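Long-range contact in glycoside Hydrolase Family 43_12 (Metagenome, PDB 7JVH), which probably hydrolyses glycosidic bonds in plant cell-wall polysaccharides such as arabinoxylan, as a gut-metagenome member of glycoside hydrolase family 43: residues S175-N189 against W237-Y250. Sequence-based numbering, arbitrary orientation.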
loop_
_atom_site.group_PDB
_atom_site.type_symbol
_atom_site.label_atom_id
_atom_site.label_comp_id
_atom_site.label_asym_id
_atom_site.label_seq_id
_atom_site.Cartn_x
_atom_site.Cartn_y
_atom_site.Cartn_z
ATOM N N SER A 175 -9.256 4.768 -15.107
ATOM C CA SER A 175 -10.432 4.062 -14.607
ATOM C C SER A 175 -11.430 3.889 -15.746
ATOM O O SER A 175 -11.784 4.842 -16.421
ATOM C CB SER A 175 -11.040 4.845 -13.436
ATOM O OG SER A 175 -12.130 4.202 -12.850
ATOM N N LEU A 176 -11.869 2.648 -15.955
ATOM C CA LEU A 176 -12.797 2.292 -17.013
ATOM C C LEU A 176 -14.238 2.309 -16.504
ATOM O O LEU A 176 -14.488 2.146 -15.307
ATOM C CB LEU A 176 -12.478 0.903 -17.547
ATOM C CG LEU A 176 -11.074 0.676 -18.078
ATOM C CD1 LEU A 176 -10.747 -0.809 -18.100
ATOM C CD2 LEU A 176 -10.924 1.296 -19.454
ATOM N N PHE A 177 -15.173 2.529 -17.436
ATOM C CA PHE A 177 -16.602 2.460 -17.181
ATOM C C PHE A 177 -17.288 1.855 -18.399
ATOM O O PHE A 177 -17.000 2.250 -19.537
ATOM C CB PHE A 177 -17.174 3.850 -16.894
ATOM C CG PHE A 177 -18.667 3.926 -17.022
ATOM C CD1 PHE A 177 -19.493 3.510 -15.990
ATOM C CD2 PHE A 177 -19.251 4.402 -18.200
ATOM C CE1 PHE A 177 -20.869 3.567 -16.130
ATOM C CE2 PHE A 177 -20.629 4.462 -18.341
ATOM C CZ PHE A 177 -21.441 4.051 -17.299
ATOM N N PHE A 178 -18.197 0.904 -18.156
ATOM C CA PHE A 178 -18.887 0.172 -19.207
ATOM C C PHE A 178 -20.374 0.512 -19.235
ATOM O O PHE A 178 -21.128 0.067 -18.384
ATOM C CB PHE A 178 -18.672 -1.327 -19.006
ATOM C CG PHE A 178 -17.230 -1.710 -18.869
ATOM C CD1 PHE A 178 -16.387 -1.688 -19.969
ATOM C CD2 PHE A 178 -16.707 -2.078 -17.628
ATOM C CE1 PHE A 178 -15.041 -2.032 -19.842
ATOM C CE2 PHE A 178 -15.363 -2.423 -17.487
ATOM C CZ PHE A 178 -14.530 -2.400 -18.596
ATOM N N ASP A 179 -20.779 1.303 -20.231
ATOM C CA ASP A 179 -22.156 1.798 -20.375
ATOM C C ASP A 179 -23.120 0.684 -20.824
ATOM O O ASP A 179 -22.722 -0.462 -20.953
ATOM C CB ASP A 179 -22.190 2.965 -21.366
ATOM C CG ASP A 179 -23.243 3.993 -21.027
ATOM O OD1 ASP A 179 -24.277 3.627 -20.418
ATOM O OD2 ASP A 179 -23.022 5.181 -21.347
ATOM N N ASP A 180 -24.396 1.038 -21.003
ATOM C CA ASP A 180 -25.477 0.070 -21.291
ATOM C C ASP A 180 -25.777 -0.113 -22.791
ATOM O O ASP A 180 -26.717 -0.819 -23.133
ATOM C CB ASP A 180 -26.775 0.427 -20.517
ATOM C CG ASP A 180 -27.108 1.904 -20.556
ATOM O OD1 ASP A 180 -26.913 2.541 -21.619
ATOM O OD2 ASP A 180 -27.536 2.443 -19.502
ATOM N N ASN A 181 -24.972 0.516 -23.655
ATOM C CA ASN A 181 -25.112 0.412 -25.105
ATOM C C ASN A 181 -23.887 -0.217 -25.733
ATOM O O ASN A 181 -23.595 0.058 -26.877
ATOM C CB ASN A 181 -25.322 1.798 -25.737
ATOM C CG ASN A 181 -24.368 2.844 -25.203
ATOM O OD1 ASN A 181 -23.325 2.545 -24.624
ATOM N ND2 ASN A 181 -24.723 4.087 -25.394
ATOM N N GLY A 182 -23.127 -1.022 -24.987
ATOM C CA GLY A 182 -21.951 -1.672 -25.536
ATOM C C GLY A 182 -20.731 -0.778 -25.666
ATOM O O GLY A 182 -19.641 -1.266 -25.971
ATOM N N LYS A 183 -20.885 0.517 -25.384
ATOM C CA LYS A 183 -19.770 1.445 -25.403
ATOM C C LYS A 183 -19.029 1.444 -24.072
ATOM O O LYS A 183 -19.640 1.375 -23.003
ATOM C CB LYS A 183 -20.255 2.848 -25.763
ATOM C CG LYS A 183 -20.795 2.923 -27.180
ATOM C CD LYS A 183 -21.196 4.350 -27.527
ATOM C CE LYS A 183 -21.722 4.512 -28.946
ATOM N NZ LYS A 183 -20.595 4.596 -29.909
ATOM N N ALA A 184 -17.699 1.507 -24.157
ATOM C CA ALA A 184 -16.821 1.567 -23.003
ATOM C C ALA A 184 -16.047 2.871 -23.015
ATOM O O ALA A 184 -15.745 3.419 -24.071
ATOM C CB ALA A 184 -15.871 0.392 -23.023
ATOM N N TYR A 185 -15.727 3.364 -21.818
ATOM C CA TYR A 185 -15.024 4.628 -21.655
ATOM C C TYR A 185 -13.888 4.490 -20.658
ATOM O O TYR A 185 -13.803 3.517 -19.911
ATOM C CB TYR A 185 -16.003 5.721 -21.241
ATOM C CG TYR A 185 -17.133 5.866 -22.232
ATOM C CD1 TYR A 185 -16.974 6.617 -23.391
ATOM C CD2 TYR A 185 -18.358 5.216 -22.029
ATOM C CE1 TYR A 185 -17.999 6.742 -24.312
ATOM C CE2 TYR A 185 -19.388 5.335 -22.944
ATOM C CZ TYR A 185 -19.202 6.097 -24.085
ATOM O OH TYR A 185 -20.225 6.212 -24.993
ATOM N N LEU A 186 -12.995 5.476 -20.684
ATOM C CA LEU A 186 -11.844 5.502 -19.814
ATOM C C LEU A 186 -11.635 6.933 -19.391
ATOM O O LEU A 186 -11.567 7.827 -20.230
ATOM C CB LEU A 186 -10.623 4.989 -20.564
ATOM C CG LEU A 186 -9.331 4.866 -19.757
ATOM C CD1 LEU A 186 -8.402 3.880 -20.440
ATOM C CD2 LEU A 186 -8.650 6.223 -19.528
ATOM N N VAL A 187 -11.550 7.151 -18.081
ATOM C CA VAL A 187 -11.325 8.468 -17.527
ATOM C C VAL A 187 -9.997 8.455 -16.784
ATOM O O VAL A 187 -9.583 7.422 -16.224
ATOM C CB VAL A 187 -12.488 8.907 -16.613
ATOM C CG1 VAL A 187 -12.491 8.112 -15.300
ATOM C CG2 VAL A 187 -12.456 10.410 -16.427
ATOM N N HIS A 188 -9.304 9.594 -16.802
ATOM C CA HIS A 188 -8.031 9.709 -16.116
ATOM C C HIS A 188 -7.708 11.155 -15.824
ATOM O O HIS A 188 -8.366 12.061 -16.348
ATOM C CB HIS A 188 -6.917 9.027 -16.924
ATOM C CG HIS A 188 -6.496 9.792 -18.146
ATOM N ND1 HIS A 188 -5.370 10.582 -18.174
ATOM C CD2 HIS A 188 -7.032 9.859 -19.389
ATOM C CE1 HIS A 188 -5.239 11.118 -19.380
ATOM N NE2 HIS A 188 -6.236 10.698 -20.133
ATOM N N ASN A 189 -6.726 11.347 -14.928
ATOM C CA ASN A 189 -6.145 12.652 -14.632
ATOM C C ASN A 189 -5.119 12.955 -15.730
ATOM O O ASN A 189 -4.513 12.040 -16.277
ATOM C CB ASN A 189 -5.551 12.640 -13.206
ATOM C CG ASN A 189 -4.373 13.596 -13.016
ATOM O OD1 ASN A 189 -3.298 13.377 -13.570
ATOM N ND2 ASN A 189 -4.557 14.623 -12.184
ATOM N N TRP A 237 -4.524 19.197 -7.802
ATOM C CA TRP A 237 -4.434 17.803 -8.243
ATOM C C TRP A 237 -5.720 16.971 -8.216
ATOM O O TRP A 237 -5.744 15.882 -7.645
ATOM C CB TRP A 237 -3.340 17.085 -7.444
ATOM C CG TRP A 237 -2.007 17.152 -8.116
ATOM C CD1 TRP A 237 -1.041 18.096 -7.945
ATOM C CD2 TRP A 237 -1.509 16.227 -9.086
ATOM N NE1 TRP A 237 0.032 17.814 -8.751
ATOM C CE2 TRP A 237 -0.223 16.666 -9.456
ATOM C CE3 TRP A 237 -2.028 15.067 -9.676
ATOM C CZ2 TRP A 237 0.555 15.992 -10.401
ATOM C CZ3 TRP A 237 -1.252 14.384 -10.603
ATOM C CH2 TRP A 237 0.026 14.856 -10.961
ATOM N N ILE A 238 -6.777 17.465 -8.866
ATOM C CA ILE A 238 -7.957 16.664 -9.093
ATOM C C ILE A 238 -7.542 15.374 -9.785
ATOM O O ILE A 238 -6.842 15.400 -10.786
ATOM C CB ILE A 238 -9.065 17.398 -9.888
ATOM C CG1 ILE A 238 -10.335 16.541 -9.934
ATOM C CG2 ILE A 238 -8.608 17.768 -11.285
ATOM C CD1 ILE A 238 -11.621 17.327 -9.824
ATOM N N GLU A 239 -7.972 14.243 -9.219
ATOM C CA GLU A 239 -7.525 12.932 -9.651
ATOM C C GLU A 239 -8.481 11.839 -9.151
ATOM O O GLU A 239 -9.623 12.123 -8.812
ATOM C CB GLU A 239 -6.070 12.709 -9.190
ATOM C CG GLU A 239 -5.879 12.550 -7.695
ATOM C CD GLU A 239 -4.411 12.670 -7.263
ATOM O OE1 GLU A 239 -3.514 12.446 -8.076
ATOM O OE2 GLU A 239 -4.120 12.988 -6.096
ATOM N N GLY A 240 -8.008 10.585 -9.161
ATOM C CA GLY A 240 -8.799 9.417 -8.849
ATOM C C GLY A 240 -10.209 9.408 -9.448
ATOM O O GLY A 240 -11.158 9.041 -8.768
ATOM N N PRO A 241 -10.402 9.776 -10.732
ATOM C CA PRO A 241 -11.759 9.852 -11.298
ATOM C C PRO A 241 -12.420 8.478 -11.431
ATOM O O PRO A 241 -11.777 7.538 -11.902
ATOM C CB PRO A 241 -11.523 10.453 -12.696
ATOM C CG PRO A 241 -10.095 10.093 -13.025
ATOM C CD PRO A 241 -9.343 10.085 -11.721
ATOM N N HIS A 242 -13.683 8.364 -10.998
ATOM C CA HIS A 242 -14.504 7.178 -11.255
ATOM C C HIS A 242 -15.880 7.584 -11.804
ATOM O O HIS A 242 -16.514 8.518 -11.298
ATOM C CB HIS A 242 -14.678 6.341 -9.984
ATOM C CG HIS A 242 -13.407 5.742 -9.471
ATOM N ND1 HIS A 242 -12.707 4.779 -10.161
ATOM C CD2 HIS A 242 -12.706 5.969 -8.331
ATOM C CE1 HIS A 242 -11.631 4.443 -9.471
ATOM N NE2 HIS A 242 -11.609 5.151 -8.361
ATOM N N ILE A 243 -16.335 6.859 -12.832
ATOM C CA ILE A 243 -17.675 7.022 -13.374
ATOM C C ILE A 243 -18.581 5.941 -12.815
ATOM O O ILE A 243 -18.197 4.773 -12.747
ATOM C CB ILE A 243 -17.713 6.945 -14.918
ATOM C CG1 ILE A 243 -16.783 7.979 -15.560
ATOM C CG2 ILE A 243 -19.134 7.144 -15.426
ATOM C CD1 ILE A 243 -17.264 9.407 -15.469
ATOM N N TYR A 244 -19.784 6.352 -12.392
ATOM C CA TYR A 244 -20.874 5.451 -12.039
ATOM C C TYR A 244 -22.114 5.966 -12.742
ATOM O O TYR A 244 -22.223 7.156 -13.017
ATOM C CB TYR A 244 -21.100 5.415 -10.519
ATOM C CG TYR A 244 -19.841 5.260 -9.690
ATOM C CD1 TYR A 244 -19.252 4.011 -9.485
ATOM C CD2 TYR A 244 -19.246 6.372 -9.102
ATOM C CE1 TYR A 244 -18.115 3.881 -8.722
ATOM C CE2 TYR A 244 -18.094 6.249 -8.335
ATOM C CZ TYR A 244 -17.537 5.011 -8.150
ATOM O OH TYR A 244 -16.394 4.917 -7.394
ATOM N N LYS A 245 -23.043 5.064 -13.057
ATOM C CA LYS A 245 -24.315 5.453 -13.654
ATOM C C LYS A 245 -25.425 4.935 -12.781
ATOM O O LYS A 245 -25.428 3.765 -12.443
ATOM C CB LYS A 245 -24.444 4.880 -15.055
ATOM C CG LYS A 245 -25.505 5.563 -15.900
ATOM C CD LYS A 245 -25.575 4.904 -17.268
ATOM C CE LYS A 245 -26.620 5.543 -18.140
ATOM N NZ LYS A 245 -26.591 4.938 -19.493
ATOM N N LYS A 246 -26.361 5.820 -12.417
ATOM C CA LYS A 246 -27.476 5.487 -11.530
ATOM C C LYS A 246 -28.732 6.287 -11.894
ATOM O O LYS A 246 -28.697 7.512 -11.954
ATOM C CB LYS A 246 -27.064 5.761 -10.086
ATOM C CG LYS A 246 -27.879 5.020 -9.035
ATOM C CD LYS A 246 -27.259 5.202 -7.665
ATOM C CE LYS A 246 -28.199 4.839 -6.535
ATOM N NZ LYS A 246 -29.282 5.864 -6.401
ATOM N N ASN A 247 -29.840 5.576 -12.123
ATOM C CA ASN A 247 -31.121 6.165 -12.571
ATOM C C ASN A 247 -30.965 7.018 -13.820
ATOM O O ASN A 247 -31.520 8.109 -13.904
ATOM C CB ASN A 247 -31.777 7.002 -11.462
ATOM C CG ASN A 247 -31.857 6.260 -10.139
ATOM O OD1 ASN A 247 -31.631 6.835 -9.070
ATOM N ND2 ASN A 247 -32.181 4.970 -10.207
ATOM N N GLY A 248 -30.178 6.520 -14.776
ATOM C CA GLY A 248 -29.960 7.191 -16.048
ATOM C C GLY A 248 -28.985 8.356 -16.040
ATOM O O GLY A 248 -28.666 8.883 -17.109
ATOM N N THR A 249 -28.476 8.736 -14.862
ATOM C CA THR A 249 -27.548 9.854 -14.701
ATOM C C THR A 249 -26.116 9.346 -14.534
ATOM O O THR A 249 -25.892 8.325 -13.885
ATOM C CB THR A 249 -27.934 10.694 -13.467
ATOM O OG1 THR A 249 -29.257 11.215 -13.633
ATOM C CG2 THR A 249 -26.979 11.847 -13.244
ATOM N N TYR A 250 -25.151 10.067 -15.117
ATOM C CA TYR A 250 -23.722 9.764 -14.983
ATOM C C TYR A 250 -23.139 10.547 -13.825
ATOM O O TYR A 250 -23.504 11.697 -13.588
ATOM C CB TYR A 250 -22.956 10.078 -16.286
ATOM C CG TYR A 250 -23.395 9.214 -17.448
ATOM C CD1 TYR A 250 -22.785 7.996 -17.694
ATOM C CD2 TYR A 250 -24.458 9.594 -18.258
ATOM C CE1 TYR A 250 -23.203 7.184 -18.736
ATOM C CE2 TYR A 250 -24.902 8.777 -19.283
ATOM C CZ TYR A 250 -24.255 7.584 -19.529
ATOM O OH TYR A 250 -24.667 6.770 -20.558
#
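Phe177 holds its CG anti to the backbone N (chi1 163°), which lays the benzyl ring across Ile243, and Lys245 runs fully extended to carry its ammonium group to two aspartates. Over one face of the Phe177 ring sits Ile243 CG2, 3.7 Å from the ring centroid in a CH-pi contact. CZ of the same ring rests on Lys245 CB at 3.8 Å, and Phe177 CE2 comes up to the edge of the Tyr250 ring, 3.8 Å from Tyr250 CE1. Beyond this apolar patch, Lys245 NZ bridges Asp179 OD1, on its syn lone pair at 2.8 Å, and Asp180 OD2, while also donating to Tyr250 OH; the Tyr250 hydroxyl also points at Asp179 OD2, at a separation too short to be taken literally. An alanine in place of Lys245 would probably leave the Asp179 and Asp180 carboxylates facing each other without their shared counter-charge. Segments 175-189 and 237-250 belong to successive four-stranded antiparallel sheets, blades of the five-bladed beta-propeller of family 43, and strands 175-178 and 239-246 run nearly parallel (9°) as the first strands of their blades. Further along the interface, Val187 CG1 packs on Pro241 CB at 3.6 Å, and Pro241 also touches Leu252 and Cys254 of its own blade. Ser175 OG hydrogen-bonds to His242 ND1 (2.8 Å) at the imidazole edge. At the other end, the Asn189 amide lies almost parallel to the Trp237 ring plane (6°), and its ND2 donates to Ile238 O at 2.8 Å with a nearly straight N-H, while Arg202 holds Asn189 OD1.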